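Local coordinates for protein similar to yteR (Bacilus subtilis) (Clostridium acetobutylicum, PDB 4WU0) that probably hydrolyses unsaturated rhamnogalacturonan fragments of pectin, as a glycoside hydrolase of family GH105 related to YteR, at residues L310-L322 and Y334-L348. Sequence-based numbering, arbitrary orientation.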
loop_
_atom_site.group_PDB
_atom_site.type_symbol
_atom_site.label_atom_id
_atom_site.label_comp_id
_atom_site.label_asym_id
_atom_site.label_seq_id
_atom_site.Cartn_x
_atom_site.Cartn_y
_atom_site.Cartn_z
ATOM N N LEU A 310 19.300 -10.567 14.303
ATOM C CA LEU A 310 18.076 -10.060 13.711
ATOM C C LEU A 310 18.431 -8.917 12.755
ATOM O O LEU A 310 19.613 -8.600 12.565
ATOM C CB LEU A 310 17.104 -9.609 14.810
ATOM C CG LEU A 310 16.647 -10.701 15.803
ATOM C CD1 LEU A 310 15.713 -10.102 16.863
ATOM C CD2 LEU A 310 15.986 -11.873 15.108
ATOM N N ILE A 311 17.427 -8.348 12.099
ATOM C CA ILE A 311 17.660 -7.311 11.091
ATOM C C ILE A 311 16.791 -6.081 11.298
ATOM O O ILE A 311 15.650 -6.173 11.775
ATOM C CB ILE A 311 17.458 -7.827 9.639
ATOM C CG1 ILE A 311 16.080 -8.478 9.481
ATOM C CG2 ILE A 311 18.607 -8.782 9.261
ATOM C CD1 ILE A 311 15.803 -9.002 8.106
ATOM N N ASN A 312 17.354 -4.933 10.931
ATOM C CA ASN A 312 16.628 -3.670 10.824
ATOM C C ASN A 312 16.373 -3.313 9.384
ATOM O O ASN A 312 17.189 -3.574 8.513
ATOM C CB ASN A 312 17.444 -2.506 11.397
ATOM C CG ASN A 312 17.612 -2.568 12.884
ATOM O OD1 ASN A 312 16.884 -3.267 13.601
ATOM N ND2 ASN A 312 18.591 -1.817 13.371
ATOM N N LEU A 313 15.217 -2.722 9.129
ATOM C CA LEU A 313 14.951 -2.091 7.845
ATOM C C LEU A 313 15.072 -0.581 8.020
ATOM O O LEU A 313 14.372 0.015 8.814
ATOM C CB LEU A 313 13.557 -2.441 7.338
ATOM C CG LEU A 313 13.167 -1.879 5.965
ATOM C CD1 LEU A 313 13.971 -2.489 4.855
ATOM C CD2 LEU A 313 11.678 -2.099 5.708
ATOM N N ASN A 314 15.976 0.021 7.260
ATOM C CA ASN A 314 16.275 1.437 7.388
ATOM C C ASN A 314 15.726 2.261 6.226
ATOM O O ASN A 314 15.358 1.714 5.194
ATOM C CB ASN A 314 17.801 1.594 7.399
ATOM C CG ASN A 314 18.478 0.849 8.550
ATOM O OD1 ASN A 314 19.261 -0.093 8.350
ATOM N ND2 ASN A 314 18.246 1.319 9.737
ATOM N N LYS A 315 15.744 3.579 6.404
ATOM C CA LYS A 315 15.491 4.576 5.361
ATOM C C LYS A 315 14.047 4.609 4.900
ATOM O O LYS A 315 13.756 4.726 3.697
ATOM C CB LYS A 315 16.429 4.393 4.168
ATOM C CG LYS A 315 17.902 4.137 4.526
ATOM C CD LYS A 315 18.497 5.256 5.391
ATOM C CE LYS A 315 19.965 4.962 5.684
ATOM N NZ LYS A 315 20.610 6.039 6.484
ATOM N N ILE A 316 13.149 4.599 5.875
ATOM C CA ILE A 316 11.721 4.622 5.585
ATOM C C ILE A 316 11.157 6.011 5.875
ATOM O O ILE A 316 11.345 6.555 6.943
ATOM C CB ILE A 316 10.981 3.589 6.446
ATOM C CG1 ILE A 316 11.568 2.182 6.258
ATOM C CG2 ILE A 316 9.501 3.641 6.163
ATOM C CD1 ILE A 316 11.249 1.276 7.412
ATOM N N CYS A 317 10.451 6.583 4.913
ATOM C CA CYS A 317 9.792 7.866 5.166
ATOM C C CYS A 317 8.676 7.627 6.174
ATOM O O CYS A 317 7.769 6.861 5.899
ATOM C CB CYS A 317 9.206 8.429 3.872
ATOM S SG CYS A 317 8.243 9.947 4.196
ATOM N N TYR A 318 8.712 8.276 7.325
ATOM C CA TYR A 318 7.751 7.954 8.373
ATOM C C TYR A 318 6.294 8.276 7.965
ATOM O O TYR A 318 5.368 7.502 8.252
ATOM C CB TYR A 318 8.116 8.656 9.682
ATOM C CG TYR A 318 7.095 8.468 10.781
ATOM C CD1 TYR A 318 6.772 7.197 11.260
ATOM C CD2 TYR A 318 6.432 9.556 11.322
ATOM C CE1 TYR A 318 5.825 7.037 12.251
ATOM C CE2 TYR A 318 5.495 9.400 12.316
ATOM C CZ TYR A 318 5.194 8.140 12.775
ATOM O OH TYR A 318 4.246 7.990 13.769
ATOM N N VAL A 319 6.111 9.436 7.349
ATOM C CA VAL A 319 4.788 9.959 7.019
ATOM C C VAL A 319 4.946 11.053 5.974
ATOM O O VAL A 319 5.920 11.794 5.974
ATOM C CB VAL A 319 4.063 10.526 8.274
ATOM C CG1 VAL A 319 4.819 11.726 8.858
ATOM C CG2 VAL A 319 2.614 10.907 7.955
ATOM N N ALA A 320 3.996 11.129 5.063
ATOM C CA ALA A 320 3.854 12.286 4.187
ATOM C C ALA A 320 2.386 12.410 3.818
ATOM O O ALA A 320 1.647 11.414 3.800
ATOM C CB ALA A 320 4.678 12.153 2.943
ATOM N N GLY A 321 1.977 13.638 3.537
ATOM C CA GLY A 321 0.636 13.928 3.090
ATOM C C GLY A 321 0.545 15.362 2.611
ATOM O O GLY A 321 1.551 16.063 2.549
ATOM N N LEU A 322 -0.665 15.795 2.257
ATOM C CA LEU A 322 -0.888 17.114 1.714
ATOM C C LEU A 322 -1.895 17.866 2.584
ATOM O O LEU A 322 -2.784 17.265 3.194
ATOM C CB LEU A 322 -1.374 17.004 0.262
ATOM C CG LEU A 322 -0.229 16.416 -0.575
ATOM C CD1 LEU A 322 -0.700 15.727 -1.809
ATOM C CD2 LEU A 322 0.757 17.518 -0.925
ATOM N N TYR A 334 9.179 20.064 1.226
ATOM C CA TYR A 334 8.234 19.382 2.089
ATOM C C TYR A 334 8.523 17.868 2.144
ATOM O O TYR A 334 8.563 17.288 3.228
ATOM C CB TYR A 334 6.746 19.636 1.697
ATOM C CG TYR A 334 5.921 18.604 2.391
ATOM C CD1 TYR A 334 5.745 18.657 3.780
ATOM C CD2 TYR A 334 5.451 17.490 1.704
ATOM C CE1 TYR A 334 5.112 17.644 4.454
ATOM C CE2 TYR A 334 4.802 16.463 2.380
ATOM C CZ TYR A 334 4.654 16.538 3.741
ATOM O OH TYR A 334 4.029 15.506 4.392
ATOM N N TYR A 335 8.698 17.215 0.996
ATOM C CA TYR A 335 8.875 15.759 1.015
ATOM C C TYR A 335 10.181 15.366 1.697
ATOM O O TYR A 335 10.258 14.318 2.315
ATOM C CB TYR A 335 8.786 15.148 -0.384
ATOM C CG TYR A 335 7.365 15.007 -0.867
ATOM C CD1 TYR A 335 6.545 13.985 -0.393
ATOM C CD2 TYR A 335 6.816 15.912 -1.777
ATOM C CE1 TYR A 335 5.245 13.853 -0.821
ATOM C CE2 TYR A 335 5.522 15.784 -2.203
ATOM C CZ TYR A 335 4.727 14.764 -1.723
ATOM O OH TYR A 335 3.411 14.624 -2.141
ATOM N N ILE A 336 11.201 16.203 1.583
ATOM C CA ILE A 336 12.481 15.921 2.231
ATOM C C ILE A 336 12.412 16.228 3.733
ATOM O O ILE A 336 13.218 15.713 4.522
ATOM C CB ILE A 336 13.590 16.736 1.527
ATOM C CG1 ILE A 336 13.641 16.365 0.041
ATOM C CG2 ILE A 336 14.947 16.544 2.180
ATOM C CD1 ILE A 336 13.616 14.889 -0.255
ATOM N N SER A 337 11.444 17.051 4.140
ATOM C CA SER A 337 11.362 17.476 5.541
ATOM C C SER A 337 10.851 16.390 6.487
ATOM O O SER A 337 11.042 16.491 7.713
ATOM C CB SER A 337 10.464 18.710 5.700
ATOM O OG SER A 337 9.088 18.338 5.643
ATOM N N GLU A 338 10.181 15.371 5.956
ATOM C CA GLU A 338 9.545 14.391 6.836
ATOM C C GLU A 338 10.586 13.401 7.376
ATOM O O GLU A 338 11.635 13.199 6.761
ATOM C CB GLU A 338 8.399 13.661 6.126
ATOM C CG GLU A 338 7.170 14.540 5.777
ATOM C CD GLU A 338 6.273 14.856 6.965
ATOM O OE1 GLU A 338 6.736 14.782 8.125
ATOM O OE2 GLU A 338 5.087 15.211 6.746
ATOM N N PRO A 339 10.311 12.794 8.543
ATOM C CA PRO A 339 11.333 11.924 9.157
ATOM C C PRO A 339 11.682 10.696 8.325
ATOM O O PRO A 339 10.813 10.139 7.646
ATOM C CB PRO A 339 10.675 11.457 10.457
ATOM C CG PRO A 339 9.654 12.543 10.761
ATOM C CD PRO A 339 9.160 13.021 9.438
ATOM N N ILE A 340 12.939 10.276 8.429
ATOM C CA ILE A 340 13.407 9.008 7.872
ATOM C C ILE A 340 13.688 8.118 9.074
ATOM O O ILE A 340 14.506 8.468 9.937
ATOM C CB ILE A 340 14.681 9.192 7.048
ATOM C CG1 ILE A 340 14.449 10.185 5.908
ATOM C CG2 ILE A 340 15.152 7.854 6.509
ATOM C CD1 ILE A 340 15.746 10.614 5.218
ATOM N N VAL A 341 13.038 6.960 9.113
ATOM C CA VAL A 341 13.132 6.081 10.266
ATOM C C VAL A 341 13.423 4.638 9.912
ATOM O O VAL A 341 13.316 4.233 8.749
ATOM C CB VAL A 341 11.837 6.163 11.111
ATOM C CG1 VAL A 341 11.626 7.578 11.636
ATOM C CG2 VAL A 341 10.630 5.745 10.320
ATOM N N SER A 342 13.785 3.871 10.942
ATOM C CA SER A 342 13.962 2.429 10.816
ATOM C C SER A 342 12.799 1.660 11.468
ATOM O O SER A 342 12.132 2.163 12.382
ATOM C CB SER A 342 15.276 2.011 11.442
ATOM O OG SER A 342 15.254 2.253 12.847
ATOM N N ASN A 343 12.570 0.437 10.974
ATOM C CA ASN A 343 11.616 -0.486 11.573
ATOM C C ASN A 343 10.215 0.091 11.731
ATOM O O ASN A 343 9.547 -0.133 12.724
ATOM C CB ASN A 343 12.163 -1.060 12.874
ATOM C CG ASN A 343 13.390 -1.903 12.641
ATOM O OD1 ASN A 343 13.623 -2.367 11.518
ATOM N ND2 ASN A 343 14.179 -2.100 13.675
ATOM N N GLU A 344 9.804 0.822 10.707
ATOM C CA GLU A 344 8.480 1.405 10.607
ATOM C C GLU A 344 7.593 0.493 9.765
ATOM O O GLU A 344 7.949 0.135 8.650
ATOM C CB GLU A 344 8.603 2.803 9.987
ATOM C CG GLU A 344 7.372 3.365 9.307
ATOM C CD GLU A 344 6.182 3.427 10.212
ATOM O OE1 GLU A 344 6.356 3.711 11.420
ATOM O OE2 GLU A 344 5.064 3.188 9.702
ATOM N N PRO A 345 6.417 0.133 10.294
ATOM C CA PRO A 345 5.502 -0.751 9.579
ATOM C C PRO A 345 5.153 -0.392 8.132
ATOM O O PRO A 345 4.917 -1.306 7.336
ATOM C CB PRO A 345 4.277 -0.762 10.491
ATOM C CG PRO A 345 4.865 -0.652 11.851
ATOM C CD PRO A 345 5.966 0.348 11.685
ATOM N N LYS A 346 5.126 0.889 7.777
ATOM C CA LYS A 346 4.855 1.265 6.394
ATOM C C LYS A 346 5.928 0.716 5.438
ATOM O O LYS A 346 5.649 0.483 4.264
ATOM C CB LYS A 346 4.752 2.775 6.256
ATOM C CG LYS A 346 3.554 3.393 6.956
ATOM C CD LYS A 346 3.624 4.911 6.925
ATOM C CE LYS A 346 2.855 5.553 8.066
ATOM N NZ LYS A 346 3.661 5.599 9.287
ATOM N N GLY A 347 7.132 0.472 5.954
ATOM C CA GLY A 347 8.179 -0.200 5.190
ATOM C C GLY A 347 8.272 -1.701 5.450
ATOM O O GLY A 347 8.530 -2.481 4.537
ATOM N N LEU A 348 8.072 -2.103 6.707
ATOM C CA LEU A 348 8.228 -3.508 7.077
ATOM C C LEU A 348 7.264 -4.407 6.323
ATOM O O LEU A 348 7.631 -5.477 5.858
ATOM C CB LEU A 348 8.024 -3.707 8.586
ATOM C CG LEU A 348 9.059 -3.067 9.496
ATOM C CD1 LEU A 348 8.571 -3.008 10.936
ATOM C CD2 LEU A 348 10.357 -3.814 9.442
#
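Tyr318 and Lys346 meet just beyond the antiparallel pairing of strands 311-317 and 340-341, 340-341 forming one border of a three-stranded sheet that accompanies the largely helical (six-hairpin) GH105 fold. A chi1 of 175° sets the Tyr318 ring across the start of helix 345-360, with its CD1-CE1 edge on Glu344. Lys346 NZ lies off-centre from this ring, 4.4 Å from its centroid in a cation-pi contact, and donates to Tyr318 O over 2.8 Å, nearly in line with the C=O bond. The same ammonium forms a salt bridge with Glu344, whose OE2 also caps the helix by accepting from Lys346 N; the two donors reach OE2 from opposite faces of the carboxylate. The Glu344 carboxylate stands almost perpendicular to the Tyr318 ring, its OE1 at the ring edge, 3.5 Å from CE1.

From the strand itself, Ile316 sets CD1 against the Glu344 backbone and CG2 against Glu344 CG. Its backbone pairs with Val341 through two hydrogen bonds, and Tyr318 N to Pro339 O continues the pairing.

At the far end Asn343 grips the strand three times: its N binds Leu313 O, its OD1 takes Leu313 N, and ND2 reaches Asn312 OD1 at 2.9 Å from above that carbonyl plane, leaving the two amides 74° apart.

Beyond the sheet the bent chain of Glu338 (chi2 -76°) curls round Val319 O, a buried carbonyl with no polar partner in the model, bringing CG to 3.0 Å from that oxygen. The Tyr334 hydroxyl accepts from Gly321 N and donates to the anti lone pair of Glu338 OE2, 2.6 Å away.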